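Local coordinates for aerobactin synthase IucA (Klebsiella pneumoniae subsp. pneumoniae, PDB 5JM8), which is an ATP-dependent NIS synthetase that probably joins citrate to an acetylated hydroxylysine in the assembly of the siderophore aerobactin, at residues H126-L131 against A370-G375; Q143-G148 against V363-T368. All blocks are in the same frame, centred on the assembly; numbering follows the deposited sequence.

Interaction 1. Residues H126-L131 against A370-G375; sequences HDWAAL and AAPDGG
Pro372 overlaps the indole of Trp128, bringing its CD methylene over one face of the six-membered ring. In this CH-pi contact Pro372 CD, shifted toward the rim, lies 3.9 Å from the ring centroid and 13° off the normal. The indole gets there because Trp128 CG is anti to the backbone N (chi1 -166°), which sends the benzo end out to the proline. At the same end Ala371 CA approaches the ring obliquely, and Ala371 CB packs 3.9 Å from Trp128 CH2. Ala371 and Pro372 begin a type I turn closed by Gly374 N on Ala371 O. Its third residue, Asp373, forms an Asx turn: OD1 accepts the N-H of Gly375 (N to OD1 2.8 Å) from the anti side but 32° out of the carboxylate plane, and is also in a salt bridge with Arg132. The other oxygen, Asp373 OD2, lies 3.8 Å from Ala129 CB, a plain van der Waals contact at the margin. Trp128 NE1 is satisfied by Ala144 O, and Leu378 of helix 378-390 packs on the same side chain. Across the interface the two loops are thus held by dispersion and CH-pi attraction, while Trp128 NE1 and Asp373 OD1 find their polar partners outside it.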
ATOM      1  N   HIS A 126      -5.709  24.798   4.310  1.00 17.81           N
ATOM      2  CA  HIS A 126      -4.416  25.166   3.741  1.00 19.78           C
ATOM      3  C   HIS A 126      -3.851  24.032   2.899  1.00 22.09           C
ATOM      4  O   HIS A 126      -2.835  24.192   2.224  1.00 24.79           O
ATOM      5  CB  HIS A 126      -3.431  25.540   4.847  1.00 18.52           C
ATOM      6  CG  HIS A 126      -3.819  26.769   5.607  1.00 18.61           C
ATOM      7  ND1 HIS A 126      -3.294  28.013   5.328  1.00 15.81           N
ATOM      8  CD2 HIS A 126      -4.681  26.946   6.635  1.00 16.24           C
ATOM      9  CE1 HIS A 126      -3.816  28.902   6.154  1.00 17.50           C
ATOM     10  NE2 HIS A 126      -4.659  28.281   6.958  1.00 17.82           N
ATOM     11  N   ASP A 127      -4.517  22.884   2.947  1.00 16.54           N
ATOM     12  CA  ASP A 127      -4.137  21.739   2.136  1.00 16.45           C
ATOM     13  C   ASP A 127      -4.683  21.839   0.715  1.00 17.14           C
ATOM     14  O   ASP A 127      -4.287  21.065  -0.156  1.00 20.42           O
ATOM     15  CB  ASP A 127      -4.635  20.442   2.779  1.00 17.49           C
ATOM     16  CG  ASP A 127      -6.133  20.451   3.024  1.00 22.57           C
ATOM     17  OD1 ASP A 127      -6.656  21.500   3.448  1.00 22.87           O
ATOM     18  OD2 ASP A 127      -6.789  19.412   2.792  1.00 27.32           O
ATOM     19  N   TRP A 128      -5.583  22.791   0.478  1.00 16.17           N
ATOM     20  CA  TRP A 128      -6.345  22.803  -0.765  1.00 13.50           C
ATOM     21  C   TRP A 128      -5.454  22.999  -1.989  1.00 12.71           C
ATOM     22  O   TRP A 128      -5.554  22.246  -2.955  1.00 12.39           O
ATOM     23  CB  TRP A 128      -7.426  23.886  -0.738  1.00 13.12           C
ATOM     24  CG  TRP A 128      -8.429  23.703  -1.838  1.00 18.68           C
ATOM     25  CD1 TRP A 128      -9.637  23.070  -1.751  1.00 13.78           C
ATOM     26  CD2 TRP A 128      -8.299  24.135  -3.199  1.00 19.22           C
ATOM     27  NE1 TRP A 128     -10.268  23.088  -2.972  1.00 16.25           N
ATOM     28  CE2 TRP A 128      -9.468  23.736  -3.877  1.00 19.09           C
ATOM     29  CE3 TRP A 128      -7.309  24.822  -3.908  1.00 20.21           C
ATOM     30  CZ2 TRP A 128      -9.673  24.002  -5.229  1.00 12.86           C
ATOM     31  CZ3 TRP A 128      -7.516  25.088  -5.249  1.00 17.16           C
ATOM     32  CH2 TRP A 128      -8.687  24.677  -5.895  1.00 16.37           C
ATOM     33  N   ALA A 129      -4.586  24.003  -1.949  1.00 13.04           N
ATOM     34  CA  ALA A 129      -3.709  24.296  -3.080  1.00 15.96           C
ATOM     35  C   ALA A 129      -2.803  23.113  -3.420  1.00 16.88           C
ATOM     36  O   ALA A 129      -2.386  22.951  -4.567  1.00 23.47           O
ATOM     37  CB  ALA A 129      -2.871  25.528  -2.789  1.00 13.56           C
ATOM     38  N   ALA A 130      -2.507  22.288  -2.421  1.00 13.21           N
ATOM     39  CA  ALA A 130      -1.633  21.134  -2.612  1.00 13.21           C
ATOM     40  C   ALA A 130      -2.328  20.004  -3.373  1.00 15.00           C
ATOM     41  O   ALA A 130      -1.670  19.078  -3.848  1.00 15.89           O
ATOM     42  CB  ALA A 130      -1.137  20.628  -1.269  1.00 14.79           C
ATOM     43  N   LEU A 131      -3.653  20.077  -3.480  1.00 11.84           N
ATOM     44  CA  LEU A 131      -4.427  19.080  -4.218  1.00 13.02           C
ATOM     45  C   LEU A 131      -4.127  19.119  -5.715  1.00 11.42           C
ATOM     46  O   LEU A 131      -4.381  18.153  -6.434  1.00 11.17           O
ATOM     47  CB  LEU A 131      -5.928  19.289  -3.996  1.00 11.58           C
ATOM     48  CG  LEU A 131      -6.486  19.072  -2.586  1.00 12.58           C
ATOM     49  CD1 LEU A 131      -7.983  19.356  -2.562  1.00 11.80           C
ATOM     50  CD2 LEU A 131      -6.205  17.662  -2.092  1.00 11.47           C
ATOM     51  N   ALA A 370     -13.974  27.019  -9.557  1.00 16.60           N
ATOM     52  CA  ALA A 370     -12.956  28.054  -9.610  1.00 17.53           C
ATOM     53  C   ALA A 370     -12.129  28.012  -8.333  1.00 20.06           C
ATOM     54  O   ALA A 370     -12.669  27.863  -7.237  1.00 25.25           O
ATOM     55  CB  ALA A 370     -13.590  29.418  -9.799  1.00 15.13           C
ATOM     56  N   ALA A 371     -10.816  28.128  -8.482  1.00 19.96           N
ATOM     57  CA  ALA A 371      -9.917  28.081  -7.339  1.00 18.90           C
ATOM     58  C   ALA A 371     -10.171  29.257  -6.398  1.00 18.74           C
ATOM     59  O   ALA A 371     -10.218  30.404  -6.844  1.00 23.04           O
ATOM     60  CB  ALA A 371      -8.481  28.086  -7.808  1.00 18.67           C
ATOM     61  N   PRO A 372     -10.347  28.977  -5.093  1.00 20.01           N
ATOM     62  CA  PRO A 372     -10.509  30.081  -4.140  1.00 19.22           C
ATOM     63  C   PRO A 372      -9.337  31.061  -4.145  1.00 23.54           C
ATOM     64  O   PRO A 372      -9.539  32.249  -3.895  1.00 30.71           O
ATOM     65  CB  PRO A 372     -10.608  29.364  -2.791  1.00 16.84           C
ATOM     66  CG  PRO A 372     -11.152  28.025  -3.120  1.00 14.43           C
ATOM     67  CD  PRO A 372     -10.561  27.667  -4.449  1.00 14.16           C
ATOM     68  N   ASP A 373      -8.135  30.568  -4.428  1.00 20.61           N
ATOM     69  CA  ASP A 373      -6.943  31.412  -4.438  1.00 22.50           C
ATOM     70  C   ASP A 373      -6.652  31.990  -5.824  1.00 24.26           C
ATOM     71  O   ASP A 373      -5.641  32.665  -6.024  1.00 24.78           O
ATOM     72  CB  ASP A 373      -5.727  30.623  -3.940  1.00 23.59           C
ATOM     73  CG  ASP A 373      -5.428  29.395  -4.786  1.00 23.89           C
ATOM     74  OD1 ASP A 373      -5.918  29.305  -5.932  1.00 23.59           O
ATOM     75  OD2 ASP A 373      -4.689  28.516  -4.302  1.00 23.51           O
ATOM     76  N   GLY A 374      -7.526  31.701  -6.784  1.00 26.02           N
ATOM     77  CA  GLY A 374      -7.400  32.253  -8.120  1.00 25.23           C
ATOM     78  C   GLY A 374      -6.442  31.490  -9.014  1.00 23.37           C
ATOM     79  O   GLY A 374      -6.173  31.907 -10.141  1.00 21.99           O
ATOM     80  N   GLY A 375      -5.927  30.372  -8.514  1.00 22.38           N
ATOM     81  CA  GLY A 375      -5.004  29.553  -9.277  1.00 21.13           C
ATOM     82  C   GLY A 375      -5.728  28.579 -10.191  1.00 20.95           C
ATOM     83  O   GLY A 375      -6.907  28.763 -10.495  1.00 23.05           O
TER

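Interaction 2. Residues Q143-G148 against V363-T368; sequences QALLVG and VLVSLT. With ATP (adenosine-5'-triphosphate), chain I.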
ATOM      1  N   GLN A 143     -14.541  16.237  -0.987  1.00 16.18           N
ATOM      2  CA  GLN A 143     -14.397  17.218   0.083  1.00 13.75           C
ATOM      3  C   GLN A 143     -13.606  18.444  -0.359  1.00 12.59           C
ATOM      4  O   GLN A 143     -13.252  19.288   0.464  1.00 12.78           O
ATOM      5  CB  GLN A 143     -13.723  16.578   1.297  1.00 14.74           C
ATOM      6  CG  GLN A 143     -14.561  15.494   1.956  1.00 17.93           C
ATOM      7  CD  GLN A 143     -13.904  14.924   3.197  1.00 21.28           C
ATOM      8  OE1 GLN A 143     -12.677  14.842   3.284  1.00 24.59           O
ATOM      9  NE2 GLN A 143     -14.719  14.532   4.169  1.00 21.43           N
ATOM     10  N   ALA A 144     -13.348  18.546  -1.659  1.00 12.59           N
ATOM     11  CA  ALA A 144     -12.533  19.632  -2.194  1.00 13.45           C
ATOM     12  C   ALA A 144     -13.380  20.792  -2.708  1.00 17.59           C
ATOM     13  O   ALA A 144     -12.843  21.800  -3.169  1.00 17.66           O
ATOM     14  CB  ALA A 144     -11.631  19.111  -3.304  1.00 12.24           C
ATOM     15  N   LEU A 145     -14.700  20.651  -2.631  1.00 12.95           N
ATOM     16  CA  LEU A 145     -15.601  21.719  -3.053  1.00 21.00           C
ATOM     17  C   LEU A 145     -15.860  22.701  -1.911  1.00 24.25           C
ATOM     18  O   LEU A 145     -16.555  22.378  -0.946  1.00 29.38           O
ATOM     19  CB  LEU A 145     -16.925  21.137  -3.560  1.00 16.56           C
ATOM     20  CG  LEU A 145     -17.959  22.141  -4.086  1.00 16.79           C
ATOM     21  CD1 LEU A 145     -17.466  22.813  -5.355  1.00 13.91           C
ATOM     22  CD2 LEU A 145     -19.299  21.464  -4.321  1.00 14.21           C
ATOM     23  N   LEU A 146     -15.301  23.902  -2.034  1.00 22.96           N
ATOM     24  CA  LEU A 146     -15.440  24.935  -1.012  1.00 14.28           C
ATOM     25  C   LEU A 146     -16.345  26.072  -1.476  1.00 14.75           C
ATOM     26  O   LEU A 146     -16.855  26.834  -0.658  1.00 30.52           O
ATOM     27  CB  LEU A 146     -14.070  25.497  -0.625  1.00 14.23           C
ATOM     28  CG  LEU A 146     -13.060  24.519  -0.022  1.00 15.59           C
ATOM     29  CD1 LEU A 146     -11.819  25.282   0.417  1.00 13.98           C
ATOM     30  CD2 LEU A 146     -13.658  23.732   1.145  1.00 13.91           C
ATOM     31  N   VAL A 147     -16.534  26.193  -2.785  1.00 14.71           N
ATOM     32  CA  VAL A 147     -17.382  27.243  -3.338  1.00 19.46           C
ATOM     33  C   VAL A 147     -18.841  26.812  -3.340  1.00 17.59           C
ATOM     34  O   VAL A 147     -19.736  27.623  -3.110  1.00 17.51           O
ATOM     35  CB  VAL A 147     -16.966  27.612  -4.776  1.00 19.39           C
ATOM     36  CG1 VAL A 147     -17.943  28.616  -5.375  1.00 19.54           C
ATOM     37  CG2 VAL A 147     -15.554  28.171  -4.793  1.00 20.40           C
ATOM     38  N   GLY A 148     -19.074  25.534  -3.611  1.00 15.18           N
ATOM     39  CA  GLY A 148     -20.422  25.003  -3.676  1.00 15.45           C
ATOM     40  C   GLY A 148     -21.012  25.203  -5.057  1.00 15.65           C
ATOM     41  O   GLY A 148     -20.284  25.228  -6.047  1.00 15.39           O
ATOM     42  N   VAL A 363     -15.744  13.524  -8.554  1.00 16.88           N
ATOM     43  CA  VAL A 363     -16.983  14.218  -8.860  1.00 16.62           C
ATOM     44  C   VAL A 363     -16.638  15.469  -9.669  1.00 13.86           C
ATOM     45  O   VAL A 363     -15.709  16.205  -9.334  1.00 12.76           O
ATOM     46  CB  VAL A 363     -17.771  14.587  -7.587  1.00 20.17           C
ATOM     47  CG1 VAL A 363     -16.988  15.580  -6.731  1.00 16.53           C
ATOM     48  CG2 VAL A 363     -19.141  15.132  -7.951  1.00 13.20           C
ATOM     49  N   LEU A 364     -17.385  15.693 -10.744  1.00 15.76           N
ATOM     50  CA  LEU A 364     -17.052  16.727 -11.717  1.00 14.74           C
ATOM     51  C   LEU A 364     -17.035  18.129 -11.106  1.00 17.36           C
ATOM     52  O   LEU A 364     -16.196  18.957 -11.465  1.00 18.57           O
ATOM     53  CB  LEU A 364     -18.046  16.675 -12.881  1.00 14.36           C
ATOM     54  CG  LEU A 364     -17.876  17.688 -14.016  1.00 17.25           C
ATOM     55  CD1 LEU A 364     -16.534  17.517 -14.706  1.00 13.00           C
ATOM     56  CD2 LEU A 364     -19.021  17.561 -15.018  1.00 13.85           C
ATOM     57  N   VAL A 365     -17.953  18.381 -10.177  1.00 16.48           N
ATOM     58  CA  VAL A 365     -18.161  19.723  -9.637  1.00 16.24           C
ATOM     59  C   VAL A 365     -16.927  20.264  -8.911  1.00 17.77           C
ATOM     60  O   VAL A 365     -16.705  21.473  -8.863  1.00 19.68           O
ATOM     61  CB  VAL A 365     -19.367  19.747  -8.669  1.00 13.85           C
ATOM     62  CG1 VAL A 365     -19.097  18.895  -7.437  1.00 13.62           C
ATOM     63  CG2 VAL A 365     -19.701  21.172  -8.267  1.00 14.22           C
ATOM     64  N   SER A 366     -16.129  19.367  -8.348  1.00 15.96           N
ATOM     65  CA  SER A 366     -14.930  19.769  -7.626  1.00 15.81           C
ATOM     66  C   SER A 366     -13.820  20.170  -8.595  1.00 22.47           C
ATOM     67  O   SER A 366     -12.955  20.981  -8.264  1.00 22.32           O
ATOM     68  CB  SER A 366     -14.452  18.637  -6.714  1.00 12.30           C
ATOM     69  OG  SER A 366     -15.456  18.288  -5.778  1.00 13.83           O
ATOM     70  N   LEU A 367     -13.858  19.604  -9.798  1.00 13.23           N
ATOM     71  CA  LEU A 367     -12.815  19.845 -10.787  1.00 15.74           C
ATOM     72  C   LEU A 367     -13.023  21.189 -11.469  1.00 14.43           C
ATOM     73  O   LEU A 367     -12.088  21.973 -11.629  1.00 17.10           O
ATOM     74  CB  LEU A 367     -12.795  18.725 -11.831  1.00 12.93           C
ATOM     75  CG  LEU A 367     -12.527  17.316 -11.307  1.00 12.62           C
ATOM     76  CD1 LEU A 367     -12.762  16.295 -12.404  1.00 12.57           C
ATOM     77  CD2 LEU A 367     -11.111  17.203 -10.767  1.00 12.33           C
ATOM     78  N   THR A 368     -14.261  21.446 -11.866  1.00 13.92           N
ATOM     79  CA  THR A 368     -14.609  22.676 -12.562  1.00 13.50           C
ATOM     80  C   THR A 368     -14.531  23.899 -11.655  1.00 15.00           C
ATOM     81  O   THR A 368     -14.262  25.005 -12.126  1.00 15.98           O
ATOM     82  CB  THR A 368     -16.022  22.605 -13.126  1.00 15.92           C
ATOM     83  OG1 THR A 368     -16.943  22.468 -12.039  1.00 13.99           O
ATOM     84  CG2 THR A 368     -16.166  21.425 -14.071  1.00 14.66           C
TER
HETATM   85  PG  ATP I 600     -26.402  12.460  -3.280  1.00 22.37           P
HETATM   86  O1G ATP I 600     -25.604  11.990  -2.090  1.00 24.72           O
HETATM   87  O2G ATP I 600     -25.577  12.626  -4.533  1.00 20.96           O
HETATM   88  O3G ATP I 600     -27.679  11.688  -3.505  1.00 21.42           O
HETATM   89  PB  ATP I 600     -28.273  14.676  -3.068  1.00 20.20           P
HETATM   90  O1B ATP I 600     -28.449  15.637  -1.918  1.00 18.42           O
HETATM   91  O2B ATP I 600     -29.336  13.634  -3.338  1.00 21.30           O
HETATM   92  O3B ATP I 600     -26.816  13.983  -2.916  1.00 19.89           O
HETATM   93  PA  ATP I 600     -28.938  16.758  -4.919  1.00 20.96           P
HETATM   94  O1A ATP I 600     -30.322  16.592  -4.345  1.00 22.14           O
HETATM   95  O2A ATP I 600     -28.754  16.860  -6.413  1.00 22.54           O
HETATM   96  O3A ATP I 600     -28.024  15.532  -4.413  1.00 17.12           O
HETATM   97  O5' ATP I 600     -28.211  18.032  -4.262  1.00 17.54           O
HETATM   98  C5' ATP I 600     -26.879  18.322  -4.674  1.00 18.23           C
HETATM   99  C4' ATP I 600     -26.071  18.972  -3.561  1.00 21.42           C
HETATM  100  O4' ATP I 600     -24.775  19.283  -4.077  1.00 23.54           O
HETATM  101  C3' ATP I 600     -26.681  20.267  -3.049  1.00 25.86           C
HETATM  102  O3' ATP I 600     -26.751  20.233  -1.617  1.00 28.86           O
HETATM  103  C2' ATP I 600     -25.759  21.373  -3.528  1.00 25.50           C
HETATM  104  O2' ATP I 600     -25.526  22.349  -2.514  1.00 27.40           O
HETATM  105  C1' ATP I 600     -24.464  20.665  -3.888  1.00 23.79           C
HETATM  106  N9  ATP I 600     -23.867  21.205  -5.129  1.00 22.48           N
HETATM  107  C8  ATP I 600     -22.641  21.749  -5.200  1.00 23.20           C
HETATM  108  N7  ATP I 600     -22.368  22.156  -6.465  1.00 20.97           N
HETATM  109  C5  ATP I 600     -23.439  21.865  -7.222  1.00 18.75           C
HETATM  110  C6  ATP I 600     -23.805  22.028  -8.644  1.00 17.52           C
HETATM  111  N6  ATP I 600     -22.925  22.602  -9.498  1.00 14.71           N
HETATM  112  N1  ATP I 600     -25.024  21.592  -9.036  1.00 19.07           N
HETATM  113  C2  ATP I 600     -25.890  21.023  -8.176  1.00 18.80           C
HETATM  114  N3  ATP I 600     -25.617  20.846  -6.870  1.00 17.66           N
HETATM  115  C4  ATP I 600     -24.431  21.239  -6.339  1.00 19.00           C
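Leu145 and Val365 meet in the ATP pocket of this NIS synthetase, where the loop 143-148 passes the short helix 364-368. Strand 360-363, an outermost strand of a four-stranded mixed sheet within the chain, leads directly into this helix, which meets the loop at the nucleotide. The tight part of the contact lies beside the adenine. The two side chains cross at about a right angle, with Leu145 CD2 4.0 Å from Val365 CG2, while the other leucine methyl, CD1, rests 3.8 Å from Val365 O. A chi1 of -178° swings the leucine's branch away from its own backbone nitrogen, and it reaches across to the helix and the nucleotide together: Leu145 CD2 comes within 3.5 Å of ATP C8. Val365 turns CG2 to the neighbouring part of the base, 3.4 Å from ATP N7, and the same methyl also approaches the N6 amino group. Gly148 adds to this flank from the loop side, its carbonyl carbon 3.6 Å from ATP N7. The contacts made here with the base are van der Waals ones. Polar grip on the nucleotide comes from elsewhere, through Lys278, Ser264, Arg266, Arg349 and Asn489.

Away from the nucleotide the packing is looser, although still buried rather than open to solvent. Ala144 CB stands 4.5 Å from Ser366 CB, and Leu378 of helix 378-390 packs on the alanine. The loop is further fixed by Gln369, just beyond the helix, whose OE1 accepts from the backbone N of both Leu146 and Val147 while its NE2 donates to Ala144 O. Between the tight and loose parts sits Ser366. Its hydroxyl only brushes Leu145, OG lying 3.9 Å from the leucine CB, and its hydrogen bond is made to Ala141 O.

How the interactions relate
From the N terminus, helix 101-124 leads into 126-131 and, past the short helix 138-142, into the loop 143-148. The chain then runs through the eight-stranded antiparallel sheet before strand 360-363 and helix 364-368 return it to that loop, closing interaction 2. One residue further on, 370-375 reaches 126-131 and closes interaction 1, so interaction 2 is nested inside the larger loop. The two adjoin, with Trp128 CD1 packed on Leu146 CD1 and Leu131 on Ala144. Interaction 2 borders the adenine, whereas interaction 1 lies farther out, where His126 and Ala130 of its own first segment meet a second subunit.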